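Local coordinates for Mll7089 protein (PDB 2OZ8), which is of unknown function but, as a mandelate racemase-like member of the enolase superfamily, probably binds magnesium and may act as a hydro-lyase, at residues V193-N198 and H218-V223; F164-G169 and R178-L183; A34-V39 and E104-A109. All blocks are in the same frame, centred on the assembly; numbering follows the deposited sequence.

How the interactions relate
Interactions 1 and 2 are neighbouring parts of one barrel, their centres 8 Å apart. Interaction 2 packs strand 163-167 against helix 173-184; the chain then runs into strand 192-196, which lies beside strand 163-167 and, in interaction 1, beside strand 222-224. A probable backbone hydrogen bond from Met194 N to Phe164 O, 3.0 Å, joins them, as does a salt bridge between Asp196 OD2 and Lys167 NZ, 2.8 Å, near the C-terminal ends of the strands, where enolase superfamily members have their active site. Interaction 3 belongs to the N-terminal domain across the chain's centre, its centre 33 Å from that of interaction 1 and 35 Å from that of interaction 2.

Interaction 1 of 3, residues V193-N198 and H218-V223; sequences VMIDPN and HDLLWV
The indole of Trp222 carries Met194 on one face: Met194 CG sits 3.7 Å from the centroid of the five-membered ring, almost on the ring normal, a CH-pi contact. Met194 SD stands farther off, 5.0 Å from the centroid of the six-membered ring, completing a Met-aromatic contact. At the ring's edge NE1 is hydrogen-bonded to Glu224, and Trp315 meets the indole edge-to-face. The torsions allow this meeting: Trp222 CG takes the crowded position between backbone N and carbonyl carbon (chi1 76°), while Met194 bends at chi2 and chi3, so that its CE comes back over the benzo end of the indole and also touches Leu221 CD2. Methionine suits the place because its flexible, polarisable chain can follow a flat ring.

Beneath these side chains strands 192-196 and 222-224 run parallel, joined by Ile195 N donating to Trp222 O at 3.2 Å (152° at the hydrogen). Just ahead of strand 222-224, Leu221 N gives Val193 O a short but bent bond, 2.8 Å and 138°. A water accepts from Val193 N and donates to Asp219 O, bridging the two segments. The opposite face of the sheet is aliphatic: Ile195 and Val223 lie side by side, Ile195 CG1 being 3.7 Å from Val223 CG2, and the Leu220 side chain crosses that of Ile195, CD1 against CG1. Leu210 of helix 203-215 packs on all three, as in a beta-alpha-beta unit.

An alanine at Trp222 would remove the surface under Met194 and the NE1 donor, and would probably leave Met194 less well fixed and take one of the bonds from Glu224. The chemistry thus differs by face: towards the barrel interior the methionine lying over the indole stands beside a carboxylate that accepts the indole N-H and also pairs with Lys165, whereas towards the helices Ile195, Val223 and Leu220 meet as aliphatic side chains.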
loop_
_atom_site.group_PDB
_atom_site.type_symbol
_atom_site.label_atom_id
_atom_site.label_comp_id
_atom_site.label_asym_id
_atom_site.label_seq_id
_atom_site.Cartn_x
_atom_site.Cartn_y
_atom_site.Cartn_z
ATOM N N VAL A 193 -0.449 -11.557 35.171
ATOM C CA VAL A 193 -1.110 -10.243 35.391
ATOM C C VAL A 193 -1.538 -9.549 34.090
ATOM O O VAL A 193 -0.767 -9.489 33.130
ATOM C CB VAL A 193 -0.202 -9.279 36.261
ATOM C CG1 VAL A 193 -0.828 -7.925 36.426
ATOM C CG2 VAL A 193 0.090 -9.908 37.651
ATOM N N MET A 194 -2.753 -9.027 34.061
ATOM C CA MET A 194 -3.223 -8.225 32.943
ATOM C C MET A 194 -3.629 -6.854 33.433
ATOM O O MET A 194 -4.138 -6.705 34.573
ATOM C CB MET A 194 -4.411 -8.892 32.219
ATOM C CG MET A 194 -4.281 -10.465 31.933
ATOM S SD MET A 194 -4.346 -11.785 33.240
ATOM C CE MET A 194 -5.259 -12.871 32.265
ATOM N N ILE A 195 -3.409 -5.842 32.586
ATOM C CA ILE A 195 -3.935 -4.518 32.862
ATOM C C ILE A 195 -4.934 -4.085 31.808
ATOM O O ILE A 195 -4.806 -4.455 30.665
ATOM C CB ILE A 195 -2.845 -3.427 33.025
ATOM C CG1 ILE A 195 -1.968 -3.348 31.799
ATOM C CG2 ILE A 195 -2.028 -3.646 34.311
ATOM C CD1 ILE A 195 -1.173 -2.050 31.681
ATOM N N ASP A 196 -5.916 -3.275 32.215
ATOM C CA ASP A 196 -6.981 -2.778 31.360
ATOM C C ASP A 196 -7.188 -1.284 31.590
ATOM O O ASP A 196 -7.887 -0.906 32.508
ATOM C CB ASP A 196 -8.261 -3.497 31.713
ATOM C CG ASP A 196 -9.395 -3.195 30.738
ATOM O OD1 ASP A 196 -9.310 -2.249 29.907
ATOM O OD2 ASP A 196 -10.409 -3.902 30.826
ATOM N N PRO A 197 -6.565 -0.429 30.767
ATOM C CA PRO A 197 -6.727 1.030 30.808
ATOM C C PRO A 197 -8.060 1.535 30.248
ATOM O O PRO A 197 -8.379 2.709 30.407
ATOM C CB PRO A 197 -5.627 1.526 29.847
ATOM C CG PRO A 197 -4.676 0.333 29.687
ATOM C CD PRO A 197 -5.596 -0.839 29.728
ATOM N N ASN A 198 -8.801 0.687 29.539
ATOM C CA ASN A 198 -10.062 1.086 28.941
ATOM C C ASN A 198 -10.007 2.388 28.171
ATOM O O ASN A 198 -10.832 3.302 28.394
ATOM C CB ASN A 198 -11.140 1.157 29.983
ATOM C CG ASN A 198 -12.363 0.444 29.547
ATOM O OD1 ASN A 198 -13.176 0.969 28.771
ATOM N ND2 ASN A 198 -12.490 -0.829 30.001
ATOM N N HIS A 218 7.192 -5.475 36.679
ATOM C CA HIS A 218 5.934 -6.142 36.502
ATOM C C HIS A 218 5.813 -6.763 35.108
ATOM O O HIS A 218 5.785 -6.073 34.096
ATOM C CB HIS A 218 4.775 -5.177 36.788
ATOM C CG HIS A 218 4.894 -4.424 38.083
ATOM N ND1 HIS A 218 4.548 -4.969 39.304
ATOM C CD2 HIS A 218 5.253 -3.142 38.334
ATOM C CE1 HIS A 218 4.711 -4.064 40.253
ATOM N NE2 HIS A 218 5.136 -2.947 39.690
ATOM N N ASP A 219 5.722 -8.083 35.076
ATOM C CA ASP A 219 5.586 -8.829 33.856
ATOM C C ASP A 219 4.099 -9.059 33.540
ATOM O O ASP A 219 3.391 -9.648 34.331
ATOM C CB ASP A 219 6.343 -10.156 33.969
ATOM C CG ASP A 219 7.867 -9.998 33.739
ATOM O OD1 ASP A 219 8.453 -8.899 33.977
ATOM O OD2 ASP A 219 8.501 -10.990 33.285
ATOM N N LEU A 220 3.645 -8.594 32.370
ATOM C CA LEU A 220 2.258 -8.670 31.989
ATOM C C LEU A 220 2.021 -9.694 30.958
ATOM O O LEU A 220 2.730 -9.738 29.960
ATOM C CB LEU A 220 1.766 -7.345 31.426
ATOM C CG LEU A 220 1.915 -6.108 32.304
ATOM C CD1 LEU A 220 1.521 -4.890 31.510
ATOM C CD2 LEU A 220 1.081 -6.193 33.577
ATOM N N LEU A 221 0.984 -10.503 31.176
ATOM C CA LEU A 221 0.415 -11.366 30.142
ATOM C C LEU A 221 -0.226 -10.591 28.985
ATOM O O LEU A 221 0.002 -10.900 27.799
ATOM C CB LEU A 221 -0.596 -12.302 30.772
ATOM C CG LEU A 221 -1.098 -13.423 29.890
ATOM C CD1 LEU A 221 0.147 -14.217 29.234
ATOM C CD2 LEU A 221 -2.062 -14.309 30.666
ATOM N N TRP A 222 -1.026 -9.581 29.295
ATOM C CA TRP A 222 -1.590 -8.721 28.235
ATOM C C TRP A 222 -2.071 -7.393 28.795
ATOM O O TRP A 222 -2.305 -7.248 29.990
ATOM C CB TRP A 222 -2.685 -9.408 27.378
ATOM C CG TRP A 222 -4.089 -9.595 27.973
ATOM C CD1 TRP A 222 -4.935 -8.619 28.402
ATOM C CD2 TRP A 222 -4.810 -10.827 28.129
ATOM N NE1 TRP A 222 -6.128 -9.154 28.839
ATOM C CE2 TRP A 222 -6.077 -10.510 28.688
ATOM C CE3 TRP A 222 -4.518 -12.162 27.844
ATOM C CZ2 TRP A 222 -7.050 -11.497 28.974
ATOM C CZ3 TRP A 222 -5.452 -13.108 28.119
ATOM C CH2 TRP A 222 -6.704 -12.786 28.689
ATOM N N VAL A 223 -2.139 -6.427 27.908
ATOM C CA VAL A 223 -2.772 -5.159 28.179
ATOM C C VAL A 223 -4.016 -5.116 27.286
ATOM O O VAL A 223 -3.966 -5.398 26.079
ATOM C CB VAL A 223 -1.812 -3.938 27.952
ATOM C CG1 VAL A 223 -1.192 -3.945 26.561
ATOM C CG2 VAL A 223 -2.528 -2.608 28.228
HETATM O O HOH W 1 1.978 -11.824 33.914
#

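Interaction 2 of 3, residues F164-G169 and R178-L183; sequences FKIKVG and RRLELL
Strand 163-167 and helix 173-184 are the first two elements of a beta-alpha-beta unit, and this contact is the face on which the helix lies against the strand. The segments run nearly antiparallel, at 153°, with their axes 9.6 Å apart, a spacing filled by aliphatic side chains. Ile166 is the centre of it. Its CG1 occupies the crowded position between backbone N and carbonyl carbon (chi1 64°), and the extended second torsion carries CD1 straight out to the helix, where it meets Leu180 CD2 at 3.8 Å, the two side chains crossing at about a right angle. The same methyl lies 4.2 Å from Arg179 CB. The other branch, Ile166 CG2, turns to Leu183 and stands 4.1 Å from its CD2. A beta-branched residue suits this position because its two arms reach residues on successive turns of the helix.

In the alpha/beta barrel of the enolase superfamily, alternate strand residues face the surrounding helices, and Phe164 and Ile166 are two of these. Between them Lys165 points into the barrel, where NZ forms salt bridges with Glu224 and Glu317; with Lys167 it gives the Lys-X-Lys pattern familiar from mandelate racemase relatives.

CG anti to the backbone N (chi1 -179°) aims the fork of Leu183 at the strand, and its two methyls take different partners: CD2 goes to Ile166, while CD1 lies 4.1 Å from Phe164 CB. The ring of Phe164 leads away from the helix and packs on Phe153 of helix 146-158, which also supplies Phe149 to cover Ile166. Arg179 meets Ile166 CD1 with its backbone C and CB; its guanidinium is held by a salt bridge from NH1 to Asp146, with NH1 also bonded to Leu144 O. Leu180 and Leu183 extend the apolar layer to Ile195 and Val193 of strand 192-196.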
loop_
_atom_site.group_PDB
_atom_site.type_symbol
_atom_site.label_atom_id
_atom_site.label_comp_id
_atom_site.label_asym_id
_atom_site.label_seq_id
_atom_site.Cartn_x
_atom_site.Cartn_y
_atom_site.Cartn_z
ATOM N N PHE A 164 -4.760 -12.576 37.231
ATOM C CA PHE A 164 -5.427 -11.439 37.881
ATOM C C PHE A 164 -5.417 -10.231 36.941
ATOM O O PHE A 164 -4.387 -9.911 36.385
ATOM C CB PHE A 164 -4.683 -11.065 39.186
ATOM C CG PHE A 164 -4.556 -12.216 40.153
ATOM C CD1 PHE A 164 -5.614 -12.549 41.008
ATOM C CD2 PHE A 164 -3.431 -13.026 40.157
ATOM C CE1 PHE A 164 -5.553 -13.657 41.835
ATOM C CE2 PHE A 164 -3.369 -14.193 41.025
ATOM C CZ PHE A 164 -4.424 -14.479 41.840
ATOM N N LYS A 165 -6.565 -9.574 36.751
ATOM C CA LYS A 165 -6.651 -8.371 35.926
ATOM C C LYS A 165 -7.140 -7.194 36.743
ATOM O O LYS A 165 -8.155 -7.289 37.433
ATOM C CB LYS A 165 -7.581 -8.563 34.739
ATOM C CG LYS A 165 -7.534 -7.411 33.742
ATOM C CD LYS A 165 -8.922 -7.113 33.109
ATOM C CE LYS A 165 -9.319 -8.139 32.115
ATOM N NZ LYS A 165 -10.557 -7.876 31.324
ATOM N N ILE A 166 -6.410 -6.087 36.633
ATOM C CA ILE A 166 -6.734 -4.859 37.291
ATOM C C ILE A 166 -6.948 -3.756 36.288
ATOM O O ILE A 166 -6.473 -3.846 35.131
ATOM C CB ILE A 166 -5.648 -4.453 38.312
ATOM C CG1 ILE A 166 -4.325 -4.164 37.605
ATOM C CG2 ILE A 166 -5.535 -5.576 39.409
ATOM C CD1 ILE A 166 -3.229 -3.640 38.511
ATOM N N LYS A 167 -7.673 -2.732 36.738
ATOM C CA LYS A 167 -7.996 -1.556 35.936
ATOM C C LYS A 167 -7.001 -0.490 36.173
ATOM O O LYS A 167 -6.694 -0.209 37.309
ATOM C CB LYS A 167 -9.375 -1.003 36.294
ATOM C CG LYS A 167 -10.483 -2.013 36.082
ATOM C CD LYS A 167 -10.708 -2.380 34.648
ATOM C CE LYS A 167 -11.947 -3.242 34.460
ATOM N NZ LYS A 167 -12.011 -3.853 33.063
ATOM N N VAL A 168 -6.518 0.121 35.100
ATOM C CA VAL A 168 -5.565 1.214 35.226
ATOM C C VAL A 168 -6.065 2.366 34.405
ATOM O O VAL A 168 -7.197 2.336 33.953
ATOM C CB VAL A 168 -4.109 0.803 34.812
ATOM C CG1 VAL A 168 -3.574 -0.300 35.769
ATOM C CG2 VAL A 168 -4.060 0.359 33.369
ATOM N N GLY A 169 -5.225 3.383 34.194
ATOM C CA GLY A 169 -5.638 4.543 33.428
ATOM C C GLY A 169 -5.871 5.772 34.264
ATOM O O GLY A 169 -6.417 6.740 33.746
ATOM N N ARG A 178 1.072 2.042 41.796
ATOM C CA ARG A 178 0.759 1.628 43.128
ATOM C C ARG A 178 -0.175 0.437 43.159
ATOM O O ARG A 178 0.052 -0.491 43.949
ATOM C CB ARG A 178 0.120 2.778 43.873
ATOM C CG ARG A 178 0.487 2.870 45.358
ATOM C CD ARG A 178 0.689 4.382 45.689
ATOM N NE ARG A 178 -0.549 5.139 45.451
ATOM C CZ ARG A 178 -1.739 4.807 45.973
ATOM N NH1 ARG A 178 -1.851 3.696 46.751
ATOM N NH2 ARG A 178 -2.818 5.577 45.709
ATOM N N ARG A 179 -1.231 0.462 42.333
ATOM C CA ARG A 179 -2.142 -0.699 42.242
ATOM C C ARG A 179 -1.417 -2.000 41.865
ATOM O O ARG A 179 -1.734 -3.036 42.411
ATOM C CB ARG A 179 -3.320 -0.456 41.279
ATOM C CG ARG A 179 -4.305 0.592 41.753
ATOM C CD ARG A 179 -4.959 0.227 43.122
ATOM N NE ARG A 179 -6.344 -0.231 42.980
ATOM C CZ ARG A 179 -7.373 0.142 43.737
ATOM N NH1 ARG A 179 -7.218 0.972 44.756
ATOM N NH2 ARG A 179 -8.571 -0.368 43.475
ATOM N N LEU A 180 -0.457 -1.932 40.940
ATOM C CA LEU A 180 0.351 -3.093 40.543
ATOM C C LEU A 180 1.252 -3.583 41.697
ATOM O O LEU A 180 1.374 -4.813 41.932
ATOM C CB LEU A 180 1.233 -2.772 39.329
ATOM C CG LEU A 180 0.638 -2.640 37.936
ATOM C CD1 LEU A 180 1.521 -1.784 37.030
ATOM C CD2 LEU A 180 0.386 -4.018 37.341
ATOM N N GLU A 181 1.909 -2.637 42.373
ATOM C CA GLU A 181 2.634 -2.970 43.615
ATOM C C GLU A 181 1.701 -3.606 44.683
ATOM O O GLU A 181 2.067 -4.596 45.277
ATOM C CB GLU A 181 3.336 -1.725 44.211
ATOM C CG GLU A 181 4.615 -1.248 43.561
ATOM C CD GLU A 181 4.984 0.210 43.985
ATOM O OE1 GLU A 181 4.567 0.671 45.099
ATOM O OE2 GLU A 181 5.697 0.912 43.199
ATOM N N LEU A 182 0.524 -3.016 44.947
ATOM C CA LEU A 182 -0.455 -3.614 45.877
ATOM C C LEU A 182 -0.818 -5.029 45.458
ATOM O O LEU A 182 -0.872 -5.952 46.298
ATOM C CB LEU A 182 -1.746 -2.803 45.944
ATOM C CG LEU A 182 -2.032 -1.696 46.951
ATOM C CD1 LEU A 182 -3.565 -1.518 47.104
ATOM C CD2 LEU A 182 -1.372 -2.017 48.327
ATOM N N LEU A 183 -1.079 -5.209 44.163
ATOM C CA LEU A 183 -1.415 -6.533 43.668
ATOM C C LEU A 183 -0.304 -7.567 43.956
ATOM O O LEU A 183 -0.608 -8.695 44.356
ATOM C CB LEU A 183 -1.793 -6.484 42.187
ATOM C CG LEU A 183 -2.186 -7.799 41.541
ATOM C CD1 LEU A 183 -3.535 -8.382 42.004
ATOM C CD2 LEU A 183 -2.127 -7.693 40.011
#

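Interaction 3 of 3, residues A34-V39 and E104-A109; sequences AALELV and EAVQVA
Leu38 leaves strand 27-40 with its CB directed at helix 103-118. CG follows, anti to the carbonyl carbon (chi1 -59°), and comes within 4.0 Å of Ala109 CB; beyond it the tip methyl CD1 closes to 3.6 Å on that same CB. Two residues earlier Leu36 takes the other common torsion, CG anti to the backbone N, and its CD2 rests on the previous turn of the helix, 4.0 Å from Ala105 CB and equally far from Val106 CG2. That methyl also lies over the backbone there, 3.9 Å from Val106 N.

Strand and helix axes cross at 43° and approach to 8.7 Å. Ala105 and Ala109, one turn apart, suit the helix side because a single methyl lets the leucines reach close to its backbone. The contact belongs to the N-terminal domain, where an antiparallel sheet is backed by helices, as in other enolase superfamily members; Phe67 of helix 60-70 packs on Leu36, Leu38 and Val106. With methyls meeting methyls and peptide backbone, the contact between these two segments is apolar packing, its stability resting on burial and close fit rather than on polar bonds.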
loop_
_atom_site.group_PDB
_atom_site.type_symbol
_atom_site.label_atom_id
_atom_site.label_comp_id
_atom_site.label_asym_id
_atom_site.label_seq_id
_atom_site.Cartn_x
_atom_site.Cartn_y
_atom_site.Cartn_z
ATOM N N ALA A 34 -32.703 -8.002 32.761
ATOM C CA ALA A 34 -33.939 -8.723 32.595
ATOM C C ALA A 34 -33.684 -10.103 31.965
ATOM O O ALA A 34 -32.890 -10.240 31.017
ATOM C CB ALA A 34 -34.928 -7.916 31.770
ATOM N N ALA A 35 -34.365 -11.114 32.505
ATOM C CA ALA A 35 -34.280 -12.454 31.966
ATOM C C ALA A 35 -35.256 -12.533 30.825
ATOM O O ALA A 35 -36.355 -12.030 30.909
ATOM C CB ALA A 35 -34.589 -13.488 33.035
ATOM N N LEU A 36 -34.800 -13.118 29.731
ATOM C CA LEU A 36 -35.578 -13.309 28.547
ATOM C C LEU A 36 -35.720 -14.810 28.449
ATOM O O LEU A 36 -34.725 -15.541 28.426
ATOM C CB LEU A 36 -34.834 -12.752 27.330
ATOM C CG LEU A 36 -35.400 -13.190 25.968
ATOM C CD1 LEU A 36 -36.790 -12.609 25.751
ATOM C CD2 LEU A 36 -34.445 -12.828 24.817
ATOM N N GLU A 37 -36.967 -15.276 28.465
ATOM C CA GLU A 37 -37.217 -16.706 28.373
ATOM C C GLU A 37 -37.985 -16.951 27.107
ATOM O O GLU A 37 -38.998 -16.275 26.835
ATOM C CB GLU A 37 -37.957 -17.238 29.567
ATOM C CG GLU A 37 -37.090 -17.470 30.807
ATOM C CD GLU A 37 -37.940 -17.794 32.035
ATOM O OE1 GLU A 37 -37.707 -18.826 32.690
ATOM O OE2 GLU A 37 -38.863 -17.015 32.329
ATOM N N LEU A 38 -37.444 -17.867 26.303
ATOM C CA LEU A 38 -38.077 -18.221 25.040
ATOM C C LEU A 38 -38.587 -19.651 25.173
ATOM O O LEU A 38 -37.811 -20.561 25.412
ATOM C CB LEU A 38 -37.107 -18.058 23.871
ATOM C CG LEU A 38 -36.491 -16.679 23.602
ATOM C CD1 LEU A 38 -35.398 -16.728 22.485
ATOM C CD2 LEU A 38 -37.584 -15.628 23.329
ATOM N N VAL A 39 -39.903 -19.811 25.049
ATOM C CA VAL A 39 -40.594 -21.091 25.275
ATOM C C VAL A 39 -40.983 -21.690 23.956
ATOM O O VAL A 39 -41.587 -21.009 23.132
ATOM C CB VAL A 39 -41.888 -20.907 26.136
ATOM C CG1 VAL A 39 -42.377 -22.237 26.649
ATOM C CG2 VAL A 39 -41.634 -19.953 27.359
ATOM N N GLU A 104 -27.564 -9.905 22.187
ATOM C CA GLU A 104 -26.892 -10.957 22.949
ATOM C C GLU A 104 -27.862 -11.979 23.594
ATOM O O GLU A 104 -27.704 -13.177 23.397
ATOM C CB GLU A 104 -25.947 -10.341 23.999
ATOM C CG GLU A 104 -25.292 -11.336 24.970
ATOM C CD GLU A 104 -24.081 -10.737 25.728
ATOM O OE1 GLU A 104 -23.751 -9.522 25.543
ATOM O OE2 GLU A 104 -23.443 -11.501 26.522
ATOM N N ALA A 105 -28.852 -11.480 24.337
ATOM C CA ALA A 105 -29.864 -12.280 25.067
ATOM C C ALA A 105 -30.593 -13.257 24.152
ATOM O O ALA A 105 -30.782 -14.448 24.481
ATOM C CB ALA A 105 -30.894 -11.332 25.759
ATOM N N VAL A 106 -30.998 -12.751 23.001
ATOM C CA VAL A 106 -31.647 -13.592 22.009
ATOM C C VAL A 106 -30.746 -14.730 21.604
ATOM O O VAL A 106 -31.213 -15.859 21.554
ATOM C CB VAL A 106 -32.160 -12.797 20.760
ATOM C CG1 VAL A 106 -32.829 -13.727 19.757
ATOM C CG2 VAL A 106 -33.158 -11.753 21.180
ATOM N N GLN A 107 -29.469 -14.467 21.336
ATOM C CA GLN A 107 -28.557 -15.538 20.857
ATOM C C GLN A 107 -28.295 -16.578 21.959
ATOM O O GLN A 107 -28.253 -17.770 21.699
ATOM C CB GLN A 107 -27.224 -14.976 20.297
ATOM C CG GLN A 107 -27.339 -14.150 18.958
ATOM C CD GLN A 107 -25.955 -13.723 18.318
ATOM O OE1 GLN A 107 -24.869 -14.020 18.827
ATOM N NE2 GLN A 107 -26.023 -13.049 17.191
ATOM N N VAL A 108 -28.123 -16.112 23.177
ATOM C CA VAL A 108 -27.960 -16.985 24.320
ATOM C C VAL A 108 -29.210 -17.843 24.590
ATOM O O VAL A 108 -29.100 -19.049 24.769
ATOM C CB VAL A 108 -27.570 -16.170 25.593
ATOM C CG1 VAL A 108 -27.415 -17.082 26.800
ATOM C CG2 VAL A 108 -26.313 -15.418 25.331
ATOM N N ALA A 109 -30.384 -17.223 24.584
ATOM C CA ALA A 109 -31.640 -17.960 24.771
ATOM C C ALA A 109 -31.928 -18.936 23.625
ATOM O O ALA A 109 -32.257 -20.095 23.879
ATOM C CB ALA A 109 -32.779 -17.020 24.946
#